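Local coordinates for protein polymerase X (Deinococcus radiodurans, PDB 2W9M) that probably catalyses DNA synthesis from deoxyribonucleoside triphosphates as a family X DNA polymerase in DNA repair, and carries a zinc-binding PHP domain, at residues Arg19-Leu27 with Leu100-Arg111; Ser365-Ile376 with Leu410-Gly418. One frame throughout, in Å; residues are numbered along the deposited sequence.

Contact 1: Arg19-Leu27 with Leu100-Arg111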
ATOM      1  N   ARG A  19       0.153  26.949   3.600  1.00 53.85           N
ATOM      2  CA  ARG A  19       0.401  25.513   3.666  1.00 47.00           C
ATOM      3  C   ARG A  19       0.145  24.845   2.315  1.00 46.20           C
ATOM      4  O   ARG A  19       0.683  23.773   2.037  1.00 54.29           O
ATOM      5  CB  ARG A  19      -0.449  24.857   4.758  1.00 51.39           C
ATOM      6  CG  ARG A  19       0.004  23.446   5.127  1.00 49.48           C
ATOM      7  CD  ARG A  19      -0.788  22.878   6.298  1.00 67.04           C
ATOM      8  NE  ARG A  19      -0.681  23.703   7.502  1.00 96.72           N
ATOM      9  CZ  ARG A  19      -1.686  24.400   8.028  1.00 89.28           C
ATOM     10  NH1 ARG A  19      -2.888  24.375   7.463  1.00 69.30           N
ATOM     11  NH2 ARG A  19      -1.491  25.120   9.127  1.00 62.87           N
ATOM     12  N   THR A  20      -0.672  25.487   1.481  1.00 37.43           N
ATOM     13  CA  THR A  20      -0.988  24.980   0.147  1.00 30.13           C
ATOM     14  C   THR A  20       0.153  25.219  -0.840  1.00 41.50           C
ATOM     15  O   THR A  20       0.406  24.397  -1.724  1.00 52.74           O
ATOM     16  CB  THR A  20      -2.268  25.624  -0.420  1.00 40.62           C
ATOM     17  OG1 THR A  20      -3.291  25.641   0.585  1.00 37.01           O
ATOM     18  CG2 THR A  20      -2.760  24.849  -1.637  1.00 43.44           C
ATOM     19  N   ALA A  21       0.832  26.351  -0.699  1.00 41.17           N
ATOM     20  CA  ALA A  21       1.970  26.655  -1.553  1.00 49.76           C
ATOM     21  C   ALA A  21       3.125  25.727  -1.210  1.00 44.57           C
ATOM     22  O   ALA A  21       3.849  25.279  -2.094  1.00 50.95           O
ATOM     23  CB  ALA A  21       2.388  28.119  -1.403  1.00 48.57           C
ATOM     24  N   ASP A  22       3.288  25.443   0.080  1.00 45.67           N
ATOM     25  CA  ASP A  22       4.324  24.524   0.544  1.00 46.94           C
ATOM     26  C   ASP A  22       4.102  23.120  -0.010  1.00 44.39           C
ATOM     27  O   ASP A  22       5.053  22.441  -0.399  1.00 43.46           O
ATOM     28  CB  ASP A  22       4.371  24.489   2.076  1.00 46.06           C
ATOM     29  CG  ASP A  22       5.092  25.693   2.669  1.00 73.96           C
ATOM     30  OD1 ASP A  22       6.055  26.188   2.043  1.00 66.07           O
ATOM     31  OD2 ASP A  22       4.698  26.138   3.770  1.00 79.51           O
ATOM     32  N   LEU A  23       2.840  22.695  -0.044  1.00 49.59           N
ATOM     33  CA  LEU A  23       2.463  21.393  -0.594  1.00 46.15           C
ATOM     34  C   LEU A  23       2.720  21.304  -2.102  1.00 45.56           C
ATOM     35  O   LEU A  23       3.201  20.283  -2.597  1.00 55.44           O
ATOM     36  CB  LEU A  23       0.996  21.079  -0.282  1.00 29.78           C
ATOM     37  CG  LEU A  23       0.695  20.504   1.102  1.00 46.32           C
ATOM     38  CD1 LEU A  23      -0.803  20.453   1.366  1.00 36.49           C
ATOM     39  CD2 LEU A  23       1.300  19.121   1.226  1.00 51.38           C
ATOM     40  N   LEU A  24       2.393  22.374  -2.824  1.00 47.33           N
ATOM     41  CA  LEU A  24       2.662  22.450  -4.259  1.00 46.01           C
ATOM     42  C   LEU A  24       4.163  22.533  -4.531  1.00 47.45           C
ATOM     43  O   LEU A  24       4.652  22.011  -5.533  1.00 52.51           O
ATOM     44  CB  LEU A  24       1.934  23.643  -4.883  1.00 28.03           C
ATOM     45  CG  LEU A  24       0.407  23.560  -4.829  1.00 41.95           C
ATOM     46  CD1 LEU A  24      -0.242  24.933  -4.984  1.00 45.13           C
ATOM     47  CD2 LEU A  24      -0.112  22.591  -5.880  1.00 37.30           C
ATOM     48  N   ASP A  25       4.887  23.188  -3.627  1.00 58.41           N
ATOM     49  CA  ASP A  25       6.343  23.256  -3.698  1.00 59.31           C
ATOM     50  C   ASP A  25       6.975  21.867  -3.634  1.00 50.92           C
ATOM     51  O   ASP A  25       7.943  21.586  -4.340  1.00 48.77           O
ATOM     52  CB  ASP A  25       6.901  24.114  -2.558  1.00 51.42           C
ATOM     53  CG  ASP A  25       6.685  25.598  -2.782  1.00 77.35           C
ATOM     54  OD1 ASP A  25       6.554  26.011  -3.956  1.00 77.27           O
ATOM     55  OD2 ASP A  25       6.650  26.349  -1.782  1.00 82.99           O
ATOM     56  N   ILE A  26       6.430  21.008  -2.778  1.00 45.58           N
ATOM     57  CA  ILE A  26       6.991  19.675  -2.565  1.00 42.96           C
ATOM     58  C   ILE A  26       7.236  18.907  -3.866  1.00 41.25           C
ATOM     59  O   ILE A  26       8.300  18.317  -4.050  1.00 38.96           O
ATOM     60  CB  ILE A  26       6.109  18.834  -1.623  1.00 51.43           C
ATOM     61  CG1 ILE A  26       6.295  19.296  -0.176  1.00 40.06           C
ATOM     62  CG2 ILE A  26       6.438  17.349  -1.758  1.00 50.55           C
ATOM     63  CD1 ILE A  26       5.485  18.502   0.825  1.00 41.87           C
ATOM     64  N   LEU A  27       6.258  18.926  -4.767  1.00 48.02           N
ATOM     65  CA  LEU A  27       6.362  18.178  -6.019  1.00 42.36           C
ATOM     66  C   LEU A  27       6.778  19.068  -7.183  1.00 52.46           C
ATOM     67  O   LEU A  27       7.665  18.710  -7.959  1.00 57.12           O
ATOM     68  CB  LEU A  27       5.038  17.479  -6.338  1.00 34.46           C
ATOM     69  CG  LEU A  27       4.372  16.738  -5.172  1.00 40.87           C
ATOM     70  CD1 LEU A  27       3.023  16.190  -5.594  1.00 43.06           C
ATOM     71  CD2 LEU A  27       5.258  15.621  -4.638  1.00 35.87           C
ATOM     72  N   LEU A 100       4.425  14.352   6.009  1.00 37.76           N
ATOM     73  CA  LEU A 100       3.930  15.694   6.309  1.00 40.40           C
ATOM     74  C   LEU A 100       3.460  15.809   7.758  1.00 39.21           C
ATOM     75  O   LEU A 100       3.121  16.895   8.226  1.00 47.40           O
ATOM     76  CB  LEU A 100       2.793  16.077   5.359  1.00 33.42           C
ATOM     77  CG  LEU A 100       3.171  16.324   3.900  1.00 34.87           C
ATOM     78  CD1 LEU A 100       1.926  16.411   3.043  1.00 39.23           C
ATOM     79  CD2 LEU A 100       3.990  17.581   3.775  1.00 30.17           C
ATOM     80  N   GLY A 101       3.442  14.684   8.464  1.00 39.33           N
ATOM     81  CA  GLY A 101       3.043  14.666   9.860  1.00 30.61           C
ATOM     82  C   GLY A 101       4.214  14.476  10.808  1.00 36.94           C
ATOM     83  O   GLY A 101       4.040  14.468  12.029  1.00 38.32           O
ATOM     84  N   VAL A 102       5.409  14.315  10.247  1.00 36.19           N
ATOM     85  CA  VAL A 102       6.624  14.177  11.043  1.00 33.63           C
ATOM     86  C   VAL A 102       7.125  15.543  11.508  1.00 49.60           C
ATOM     87  O   VAL A 102       7.655  16.325  10.713  1.00 57.25           O
ATOM     88  CB  VAL A 102       7.746  13.485  10.248  1.00 35.15           C
ATOM     89  CG1 VAL A 102       9.002  13.356  11.096  1.00 31.93           C
ATOM     90  CG2 VAL A 102       7.288  12.127   9.758  1.00 42.77           C
ATOM     91  N   ARG A 103       6.953  15.825  12.795  1.00 41.78           N
ATOM     92  CA  ARG A 103       7.377  17.099  13.366  1.00 51.82           C
ATOM     93  C   ARG A 103       8.843  17.380  13.042  1.00 49.38           C
ATOM     94  O   ARG A 103       9.716  16.563  13.338  1.00 43.98           O
ATOM     95  CB  ARG A 103       7.164  17.104  14.884  1.00 52.01           C
ATOM     96  CG  ARG A 103       7.364  18.464  15.530  1.00 69.11           C
ATOM     97  CD  ARG A 103       8.052  18.350  16.887  1.00 92.33           C
ATOM     98  NE  ARG A 103       7.126  18.118  17.992  1.00 96.67           N
ATOM     99  CZ  ARG A 103       6.920  16.936  18.566  1.00 99.77           C
ATOM    100  NH1 ARG A 103       7.567  15.859  18.139  1.00 72.68           N
ATOM    101  NH2 ARG A 103       6.062  16.835  19.571  1.00 99.02           N
ATOM    102  N   GLY A 104       9.109  18.526  12.421  1.00 45.45           N
ATOM    103  CA  GLY A 104      10.472  18.923  12.115  1.00 42.08           C
ATOM    104  C   GLY A 104      10.897  18.786  10.660  1.00 65.04           C
ATOM    105  O   GLY A 104      12.011  19.170  10.299  1.00 69.25           O
ATOM    106  N   LEU A 105      10.024  18.240   9.818  1.00 55.94           N
ATOM    107  CA  LEU A 105      10.330  18.116   8.393  1.00 53.41           C
ATOM    108  C   LEU A 105       9.719  19.254   7.573  1.00 59.01           C
ATOM    109  O   LEU A 105       8.497  19.334   7.411  1.00 53.88           O
ATOM    110  CB  LEU A 105       9.866  16.761   7.841  1.00 48.46           C
ATOM    111  CG  LEU A 105      10.698  15.516   8.160  1.00 37.00           C
ATOM    112  CD1 LEU A 105      10.192  14.328   7.364  1.00 38.37           C
ATOM    113  CD2 LEU A 105      12.164  15.750   7.867  1.00 40.25           C
ATOM    114  N   GLY A 106      10.575  20.131   7.057  1.00 55.40           N
ATOM    115  CA  GLY A 106      10.132  21.214   6.199  1.00 52.92           C
ATOM    116  C   GLY A 106       9.880  20.748   4.774  1.00 62.64           C
ATOM    117  O   GLY A 106      10.193  19.609   4.424  1.00 62.54           O
ATOM    118  N   PRO A 107       9.311  21.630   3.940  1.00 63.43           N
ATOM    119  CA  PRO A 107       9.010  21.310   2.540  1.00 54.11           C
ATOM    120  C   PRO A 107      10.247  20.845   1.779  1.00 52.20           C
ATOM    121  O   PRO A 107      10.185  19.858   1.045  1.00 52.64           O
ATOM    122  CB  PRO A 107       8.525  22.649   1.974  1.00 62.42           C
ATOM    123  CG  PRO A 107       8.024  23.400   3.157  1.00 64.72           C
ATOM    124  CD  PRO A 107       8.919  23.006   4.291  1.00 69.83           C
ATOM    125  N   LYS A 108      11.355  21.557   1.961  1.00 57.41           N
ATOM    126  CA  LYS A 108      12.599  21.262   1.256  1.00 62.15           C
ATOM    127  C   LYS A 108      13.174  19.901   1.645  1.00 52.70           C
ATOM    128  O   LYS A 108      13.762  19.204   0.815  1.00 55.12           O
ATOM    129  CB  LYS A 108      13.631  22.374   1.497  1.00 54.31           C
ATOM    130  CG  LYS A 108      14.265  22.380   2.891  1.00 79.21           C
ATOM    131  CD  LYS A 108      13.232  22.426   4.021  1.00 76.67           C
ATOM    132  CE  LYS A 108      12.632  23.815   4.201  1.00 78.45           C
ATOM    133  NZ  LYS A 108      11.761  24.223   3.065  1.00 71.03           N
ATOM    134  N   LYS A 109      13.001  19.528   2.910  1.00 47.84           N
ATOM    135  CA  LYS A 109      13.499  18.251   3.405  1.00 47.02           C
ATOM    136  C   LYS A 109      12.620  17.101   2.925  1.00 44.61           C
ATOM    137  O   LYS A 109      13.122  16.071   2.475  1.00 36.95           O
ATOM    138  CB  LYS A 109      13.582  18.258   4.931  1.00 45.41           C
ATOM    139  CG  LYS A 109      14.708  19.109   5.488  1.00 52.44           C
ATOM    140  CD  LYS A 109      15.015  18.730   6.924  1.00 53.36           C
ATOM    141  CE  LYS A 109      16.385  19.232   7.344  1.00 52.35           C
ATOM    142  NZ  LYS A 109      16.868  18.548   8.579  1.00 69.32           N
ATOM    143  N   ILE A 110      11.307  17.280   3.021  1.00 43.67           N
ATOM    144  CA  ILE A 110      10.376  16.272   2.535  1.00 30.30           C
ATOM    145  C   ILE A 110      10.594  16.030   1.049  1.00 36.62           C
ATOM    146  O   ILE A 110      10.476  14.906   0.568  1.00 37.13           O
ATOM    147  CB  ILE A 110       8.922  16.667   2.804  1.00 29.84           C
ATOM    148  CG1 ILE A 110       8.671  16.712   4.315  1.00 39.68           C
ATOM    149  CG2 ILE A 110       7.968  15.691   2.121  1.00 32.62           C
ATOM    150  CD1 ILE A 110       7.209  16.662   4.713  1.00 39.36           C
ATOM    151  N   ARG A 111      10.934  17.088   0.325  1.00 38.07           N
ATOM    152  CA  ARG A 111      11.192  16.966  -1.100  1.00 39.61           C
ATOM    153  C   ARG A 111      12.503  16.239  -1.389  1.00 33.81           C
ATOM    154  O   ARG A 111      12.604  15.504  -2.368  1.00 43.19           O
ATOM    155  CB  ARG A 111      11.179  18.335  -1.776  1.00 47.51           C
ATOM    156  CG  ARG A 111      11.918  18.357  -3.090  1.00 44.67           C
ATOM    157  CD  ARG A 111      11.295  19.331  -4.064  1.00 56.42           C
ATOM    158  NE  ARG A 111      11.897  19.196  -5.387  1.00 78.63           N
ATOM    159  CZ  ARG A 111      11.245  19.383  -6.528  1.00 80.41           C
ATOM    160  NH1 ARG A 111       9.959  19.707  -6.510  1.00 71.79           N
ATOM    161  NH2 ARG A 111      11.876  19.238  -7.685  1.00 74.47           N
TER
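The guanidinium nitrogen NH1 of R111 reaches the C-terminal end of helix 10-26, where it bonds to two carbonyl oxygens in succession. Its bond to L27 O is the shorter at 2.9 Å but weak, bent to 124° at the hydrogen. The second runs from R111 NH1 to I26 O over 3.3 Å, and the donor stands above the carbonyl plane of I26, off its lone pairs. D25 O lies at the guanidinium edge without a bond. The R111 chain leaves its helix with CG anti to the backbone N (chi1 159°), and its CD passes 3.2 Å from I26 O, so that aliphatic chain and charged end both cover the last turn. A positive group at a helix C-terminus would suit the helix dipole.

Beside this polar end the contact is apolar. I26 CD1 touches both L100 CD2, at 3.4 Å, and I110 CG2, at 4.0 Å; one turn earlier L23 CD2 meets L100 CD1 at 3.3 Å. On another flank, P107 turns its ring carbon CG to D22 OD1, 3.6 Å away, as plain packing. P107 opens helix 107-115 after G106 at the N-cap, preceded by the type II turn V102-L105; this stretch belongs to a helix-hairpin-helix motif. The axes of the short helical segments 19-26 and 107-111 approach to 9.2 Å and point the same general way, 26° apart. Elsewhere helix 10-26 packs on helix 34-45 through A21, L24 and D25 and on helix 83-91 through R19, T20 and L23, while V102 and L105 rest against helix 141-157.

Contact 2: Ser365-Ile376 with Leu410-Gly418; sequences SRAAYYANGLTI and LDFPDDVLG
The ring of F412 is wedged beside the loop that follows strand 358-364. At its edge, close to the ring plane, lies L374 O, 3.2 Å from F412 CZ, where the polarised ring hydrogens would suit a carbonyl. S365 CB comes obliquely to within 3.4 Å of F412 CE2, and I376 CG1, also oblique, lies 4.0 Å from F412 CD1 as the two side chains lie alongside, pointing opposite ways. In Y370, further along the same loop, one ring face is covered by Y369 CD2.

The carboxylate of D411 faces the start of the loop. Its OD2 accepts two bonds: S365 OG donates to the anti lone pair over 2.8 Å, and A367 N comes from the syn side over 2.7 Å, almost straight at 173° though 25° out of the carboxylate plane. D411 CG anti to the backbone N (chi1 -164°) carries the acid to these donors, and the two bonds, one from a side chain and one from the backbone, fix the carboxylate against residues 365-367.

Both segments follow strands of the seven-stranded parallel sheet of the PHP domain, 358-364 and 396-403. S365 directly follows the zinc ligand H364, and its OG also bonds to D403 N, so this hydroxyl joins the ends of the two strands.

Farther out, I376 begins helix 376-391, with T375 as its N-cap. I376 CD1 ends against the ring carbon CD of P413 and packs 3.7 Å from V416 CG2 of the short helix 414-417. F412 and V416 also touch L379 of helix 376-391.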
ATOM      1  N   SER A 365      -3.060  12.589 -14.255  1.00 24.25           N
ATOM      2  CA  SER A 365      -3.496  13.453 -15.340  1.00 32.09           C
ATOM      3  C   SER A 365      -3.924  14.830 -14.840  1.00 30.26           C
ATOM      4  O   SER A 365      -4.092  15.033 -13.641  1.00 36.78           O
ATOM      5  CB  SER A 365      -4.652  12.790 -16.078  1.00 26.71           C
ATOM      6  OG  SER A 365      -5.615  12.303 -15.165  1.00 24.06           O
ATOM      7  N   ARG A 366      -4.074  15.765 -15.777  1.00 36.81           N
ATOM      8  CA  ARG A 366      -4.652  17.093 -15.537  1.00 31.00           C
ATOM      9  C   ARG A 366      -5.233  17.304 -14.140  1.00 36.85           C
ATOM     10  O   ARG A 366      -4.666  18.023 -13.320  1.00 37.81           O
ATOM     11  CB  ARG A 366      -5.771  17.349 -16.556  1.00 43.73           C
ATOM     12  CG  ARG A 366      -5.431  18.277 -17.704  1.00 55.65           C
ATOM     13  CD  ARG A 366      -5.892  19.703 -17.409  1.00 85.20           C
ATOM     14  NE  ARG A 366      -4.793  20.583 -17.018  1.00 97.99           N
ATOM     15  CZ  ARG A 366      -4.953  21.764 -16.424  1.00 89.14           C
ATOM     16  NH1 ARG A 366      -6.172  22.204 -16.133  1.00 68.77           N
ATOM     17  NH2 ARG A 366      -3.891  22.499 -16.112  1.00 68.45           N
ATOM     18  N   ALA A 367      -6.379  16.676 -13.888  1.00 31.58           N
ATOM     19  CA  ALA A 367      -7.191  16.966 -12.708  1.00 39.06           C
ATOM     20  C   ALA A 367      -6.440  16.875 -11.378  1.00 36.60           C
ATOM     21  O   ALA A 367      -6.701  17.656 -10.461  1.00 35.60           O
ATOM     22  CB  ALA A 367      -8.436  16.088 -12.687  1.00 20.78           C
ATOM     23  N   ALA A 368      -5.525  15.917 -11.265  1.00 32.56           N
ATOM     24  CA  ALA A 368      -4.730  15.775 -10.051  1.00 36.58           C
ATOM     25  C   ALA A 368      -3.720  16.912  -9.969  1.00 29.37           C
ATOM     26  O   ALA A 368      -2.537  16.727 -10.246  1.00 27.78           O
ATOM     27  CB  ALA A 368      -4.027  14.420 -10.015  1.00 32.62           C
ATOM     28  N   TYR A 369      -4.202  18.087  -9.575  1.00 37.04           N
ATOM     29  CA  TYR A 369      -3.401  19.305  -9.571  1.00 39.24           C
ATOM     30  C   TYR A 369      -2.294  19.306  -8.516  1.00 38.17           C
ATOM     31  O   TYR A 369      -1.178  19.755  -8.779  1.00 39.77           O
ATOM     32  CB  TYR A 369      -4.304  20.525  -9.380  1.00 46.83           C
ATOM     33  CG  TYR A 369      -3.574  21.836  -9.516  1.00 51.80           C
ATOM     34  CD1 TYR A 369      -3.503  22.487 -10.739  1.00 64.03           C
ATOM     35  CD2 TYR A 369      -2.945  22.418  -8.425  1.00 59.10           C
ATOM     36  CE1 TYR A 369      -2.830  23.686 -10.871  1.00 77.10           C
ATOM     37  CE2 TYR A 369      -2.267  23.617  -8.547  1.00 74.08           C
ATOM     38  CZ  TYR A 369      -2.216  24.246  -9.772  1.00 80.35           C
ATOM     39  OH  TYR A 369      -1.543  25.434  -9.905  1.00 76.08           O
ATOM     40  N   TYR A 370      -2.603  18.806  -7.325  1.00 37.62           N
ATOM     41  CA  TYR A 370      -1.648  18.831  -6.225  1.00 34.70           C
ATOM     42  C   TYR A 370      -0.664  17.673  -6.299  1.00 33.11           C
ATOM     43  O   TYR A 370       0.223  17.550  -5.458  1.00 49.34           O
ATOM     44  CB  TYR A 370      -2.374  18.851  -4.879  1.00 34.26           C
ATOM     45  CG  TYR A 370      -3.245  20.074  -4.705  1.00 40.44           C
ATOM     46  CD1 TYR A 370      -4.593  20.044  -5.039  1.00 43.78           C
ATOM     47  CD2 TYR A 370      -2.714  21.268  -4.235  1.00 45.46           C
ATOM     48  CE1 TYR A 370      -5.392  21.165  -4.897  1.00 51.46           C
ATOM     49  CE2 TYR A 370      -3.504  22.396  -4.088  1.00 50.09           C
ATOM     50  CZ  TYR A 370      -4.843  22.337  -4.420  1.00 60.87           C
ATOM     51  OH  TYR A 370      -5.636  23.452  -4.279  1.00 61.13           O
ATOM     52  N   ALA A 371      -0.821  16.834  -7.318  1.00 36.46           N
ATOM     53  CA  ALA A 371       0.085  15.711  -7.534  1.00 21.86           C
ATOM     54  C   ALA A 371       0.858  15.876  -8.842  1.00 33.76           C
ATOM     55  O   ALA A 371       1.416  14.915  -9.369  1.00 28.62           O
ATOM     56  CB  ALA A 371      -0.686  14.414  -7.529  1.00 28.32           C
ATOM     57  N   ASN A 372       0.877  17.102  -9.360  1.00 36.01           N
ATOM     58  CA  ASN A 372       1.629  17.428 -10.567  1.00 24.88           C
ATOM     59  C   ASN A 372       1.180  16.619 -11.780  1.00 24.38           C
ATOM     60  O   ASN A 372       2.005  16.108 -12.538  1.00 26.91           O
ATOM     61  CB  ASN A 372       3.130  17.241 -10.318  1.00 28.07           C
ATOM     62  CG  ASN A 372       3.990  17.887 -11.388  1.00 36.18           C
ATOM     63  OD1 ASN A 372       3.670  18.960 -11.905  1.00 37.90           O
ATOM     64  ND2 ASN A 372       5.100  17.237 -11.720  1.00 39.59           N
ATOM     65  N   GLY A 373      -0.132  16.509 -11.957  1.00 22.41           N
ATOM     66  CA  GLY A 373      -0.698  15.753 -13.057  1.00 21.90           C
ATOM     67  C   GLY A 373      -0.283  16.295 -14.412  1.00 28.49           C
ATOM     68  O   GLY A 373       0.046  17.467 -14.546  1.00 29.22           O
ATOM     69  N   LEU A 374      -0.315  15.433 -15.422  1.00 29.15           N
ATOM     70  CA  LEU A 374       0.121  15.790 -16.763  1.00 25.03           C
ATOM     71  C   LEU A 374      -0.996  16.363 -17.637  1.00 27.34           C
ATOM     72  O   LEU A 374      -2.030  15.733 -17.827  1.00 31.80           O
ATOM     73  CB  LEU A 374       0.728  14.572 -17.459  1.00 19.23           C
ATOM     74  CG  LEU A 374       2.183  14.245 -17.143  1.00 22.39           C
ATOM     75  CD1 LEU A 374       2.332  13.859 -15.687  1.00 37.64           C
ATOM     76  CD2 LEU A 374       2.690  13.131 -18.043  1.00 23.10           C
ATOM     77  N   THR A 375      -0.775  17.561 -18.167  1.00 28.38           N
ATOM     78  CA  THR A 375      -1.623  18.102 -19.219  1.00 24.66           C
ATOM     79  C   THR A 375      -1.467  17.224 -20.458  1.00 33.54           C
ATOM     80  O   THR A 375      -0.591  16.356 -20.502  1.00 33.49           O
ATOM     81  CB  THR A 375      -1.213  19.539 -19.577  1.00 31.92           C
ATOM     82  OG1 THR A 375       0.198  19.590 -19.836  1.00 33.66           O
ATOM     83  CG2 THR A 375      -1.545  20.490 -18.435  1.00 38.25           C
ATOM     84  N   ILE A 376      -2.305  17.440 -21.466  1.00 33.16           N
ATOM     85  CA  ILE A 376      -2.190  16.674 -22.704  1.00 28.73           C
ATOM     86  C   ILE A 376      -0.822  16.885 -23.353  1.00 30.35           C
ATOM     87  O   ILE A 376      -0.190  15.937 -23.812  1.00 35.71           O
ATOM     88  CB  ILE A 376      -3.306  17.027 -23.711  1.00 34.89           C
ATOM     89  CG1 ILE A 376      -4.656  16.532 -23.195  1.00 28.12           C
ATOM     90  CG2 ILE A 376      -3.017  16.415 -25.074  1.00 31.75           C
ATOM     91  CD1 ILE A 376      -5.816  16.821 -24.126  1.00 36.25           C
ATOM     92  N   LEU A 410     -13.915  10.649 -18.075  1.00 32.79           N
ATOM     93  CA  LEU A 410     -12.470  10.533 -17.883  1.00 27.43           C
ATOM     94  C   LEU A 410     -11.718  11.844 -18.141  1.00 31.60           C
ATOM     95  O   LEU A 410     -12.129  12.667 -18.959  1.00 31.46           O
ATOM     96  CB  LEU A 410     -11.906   9.404 -18.751  1.00 23.12           C
ATOM     97  CG  LEU A 410     -11.842   7.997 -18.148  1.00 27.66           C
ATOM     98  CD1 LEU A 410     -12.906   7.773 -17.067  1.00 20.93           C
ATOM     99  CD2 LEU A 410     -11.933   6.947 -19.245  1.00 17.33           C
ATOM    100  N   ASP A 411     -10.603  12.015 -17.436  1.00 29.51           N
ATOM    101  CA  ASP A 411      -9.839  13.259 -17.456  1.00 29.18           C
ATOM    102  C   ASP A 411      -9.187  13.575 -18.814  1.00 30.52           C
ATOM    103  O   ASP A 411      -8.924  14.735 -19.125  1.00 44.68           O
ATOM    104  CB  ASP A 411      -8.781  13.233 -16.343  1.00 25.11           C
ATOM    105  CG  ASP A 411      -8.215  14.614 -16.032  1.00 40.35           C
ATOM    106  OD1 ASP A 411      -8.905  15.624 -16.292  1.00 40.18           O
ATOM    107  OD2 ASP A 411      -7.076  14.687 -15.518  1.00 35.27           O
ATOM    108  N   PHE A 412      -8.924  12.547 -19.615  1.00 27.47           N
ATOM    109  CA  PHE A 412      -8.355  12.741 -20.950  1.00 31.26           C
ATOM    110  C   PHE A 412      -9.370  12.419 -22.044  1.00 29.76           C
ATOM    111  O   PHE A 412     -10.216  11.544 -21.874  1.00 32.37           O
ATOM    112  CB  PHE A 412      -7.119  11.860 -21.148  1.00 28.97           C
ATOM    113  CG  PHE A 412      -5.882  12.379 -20.478  1.00 29.02           C
ATOM    114  CD1 PHE A 412      -5.578  13.727 -20.504  1.00 24.65           C
ATOM    115  CD2 PHE A 412      -5.003  11.507 -19.851  1.00 20.32           C
ATOM    116  CE1 PHE A 412      -4.436  14.203 -19.900  1.00 25.67           C
ATOM    117  CE2 PHE A 412      -3.859  11.973 -19.249  1.00 21.69           C
ATOM    118  CZ  PHE A 412      -3.572  13.328 -19.273  1.00 26.65           C
ATOM    119  N   PRO A 413      -9.282  13.126 -23.180  1.00 42.59           N
ATOM    120  CA  PRO A 413     -10.150  12.844 -24.329  1.00 33.10           C
ATOM    121  C   PRO A 413      -9.845  11.461 -24.906  1.00 35.49           C
ATOM    122  O   PRO A 413      -8.741  10.951 -24.709  1.00 41.02           O
ATOM    123  CB  PRO A 413      -9.763  13.935 -25.339  1.00 29.84           C
ATOM    124  CG  PRO A 413      -9.084  14.997 -24.533  1.00 36.96           C
ATOM    125  CD  PRO A 413      -8.382  14.263 -23.435  1.00 34.01           C
ATOM    126  N   ASP A 414     -10.804  10.869 -25.611  1.00 30.96           N
ATOM    127  CA  ASP A 414     -10.637   9.522 -26.165  1.00 25.95           C
ATOM    128  C   ASP A 414      -9.433   9.390 -27.097  1.00 36.08           C
ATOM    129  O   ASP A 414      -8.744   8.372 -27.082  1.00 36.13           O
ATOM    130  CB  ASP A 414     -11.906   9.077 -26.898  1.00 30.61           C
ATOM    131  CG  ASP A 414     -13.019   8.669 -25.949  1.00 46.46           C
ATOM    132  OD1 ASP A 414     -12.870   8.877 -24.726  1.00 41.22           O
ATOM    133  OD2 ASP A 414     -14.046   8.142 -26.431  1.00 61.96           O
ATOM    134  N   ASP A 415      -9.188  10.409 -27.915  1.00 28.45           N
ATOM    135  CA  ASP A 415      -8.075  10.360 -28.860  1.00 39.02           C
ATOM    136  C   ASP A 415      -6.730  10.318 -28.141  1.00 36.30           C
ATOM    137  O   ASP A 415      -5.797   9.665 -28.603  1.00 38.22           O
ATOM    138  CB  ASP A 415      -8.124  11.541 -29.829  1.00 37.39           C
ATOM    139  CG  ASP A 415      -8.326  12.865 -29.120  1.00 67.11           C
ATOM    140  OD1 ASP A 415      -7.337  13.622 -28.990  1.00 57.25           O
ATOM    141  OD2 ASP A 415      -9.469  13.137 -28.682  1.00 59.42           O
ATOM    142  N   VAL A 416      -6.637  11.016 -27.013  1.00 29.42           N
ATOM    143  CA  VAL A 416      -5.427  11.002 -26.201  1.00 26.41           C
ATOM    144  C   VAL A 416      -5.226   9.642 -25.537  1.00 41.19           C
ATOM    145  O   VAL A 416      -4.114   9.115 -25.519  1.00 35.52           O
ATOM    146  CB  VAL A 416      -5.462  12.088 -25.114  1.00 32.02           C
ATOM    147  CG1 VAL A 416      -4.280  11.926 -24.165  1.00 34.48           C
ATOM    148  CG2 VAL A 416      -5.467  13.467 -25.745  1.00 32.70           C
ATOM    149  N   LEU A 417      -6.305   9.082 -24.993  1.00 26.43           N
ATOM    150  CA  LEU A 417      -6.269   7.754 -24.388  1.00 26.63           C
ATOM    151  C   LEU A 417      -5.874   6.701 -25.414  1.00 28.93           C
ATOM    152  O   LEU A 417      -5.394   5.624 -25.058  1.00 31.87           O
ATOM    153  CB  LEU A 417      -7.636   7.394 -23.791  1.00 26.73           C
ATOM    154  CG  LEU A 417      -8.157   8.293 -22.667  1.00 23.32           C
ATOM    155  CD1 LEU A 417      -9.521   7.822 -22.182  1.00 23.22           C
ATOM    156  CD2 LEU A 417      -7.158   8.332 -21.525  1.00 28.34           C
ATOM    157  N   GLY A 418      -6.088   7.014 -26.689  1.00 30.37           N
ATOM    158  CA  GLY A 418      -5.795   6.087 -27.771  1.00 17.41           C
ATOM    159  C   GLY A 418      -4.315   5.940 -28.080  1.00 28.05           C
ATOM    160  O   GLY A 418      -3.906   4.969 -28.717  1.00 30.02           O
TER

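Overall arrangement
Contact 2 lies wholly after contact 1 in the sequence, and their centres lie 24 Å apart. They nevertheless meet: helix 10-26 of contact 1 sits on the 365-376 loop of contact 2. L24 CD2 packs 3.4 Å from Y370 CD2, T20 CG2 lies 3.5 Å from Y370 CE2, and L27 CD1 comes to 3.6 Å from A371 CA. This joins the N-terminal polymerase region to the zinc-bearing PHP domain. L27 of contact 1 comes closer to zinc than S365 of contact 2: the side chain of L27 is about 7 Å from a bound zinc ion and about 3 Å from that of the zinc ligand D339, while the S365 side chain is about 10 Å from a zinc ion.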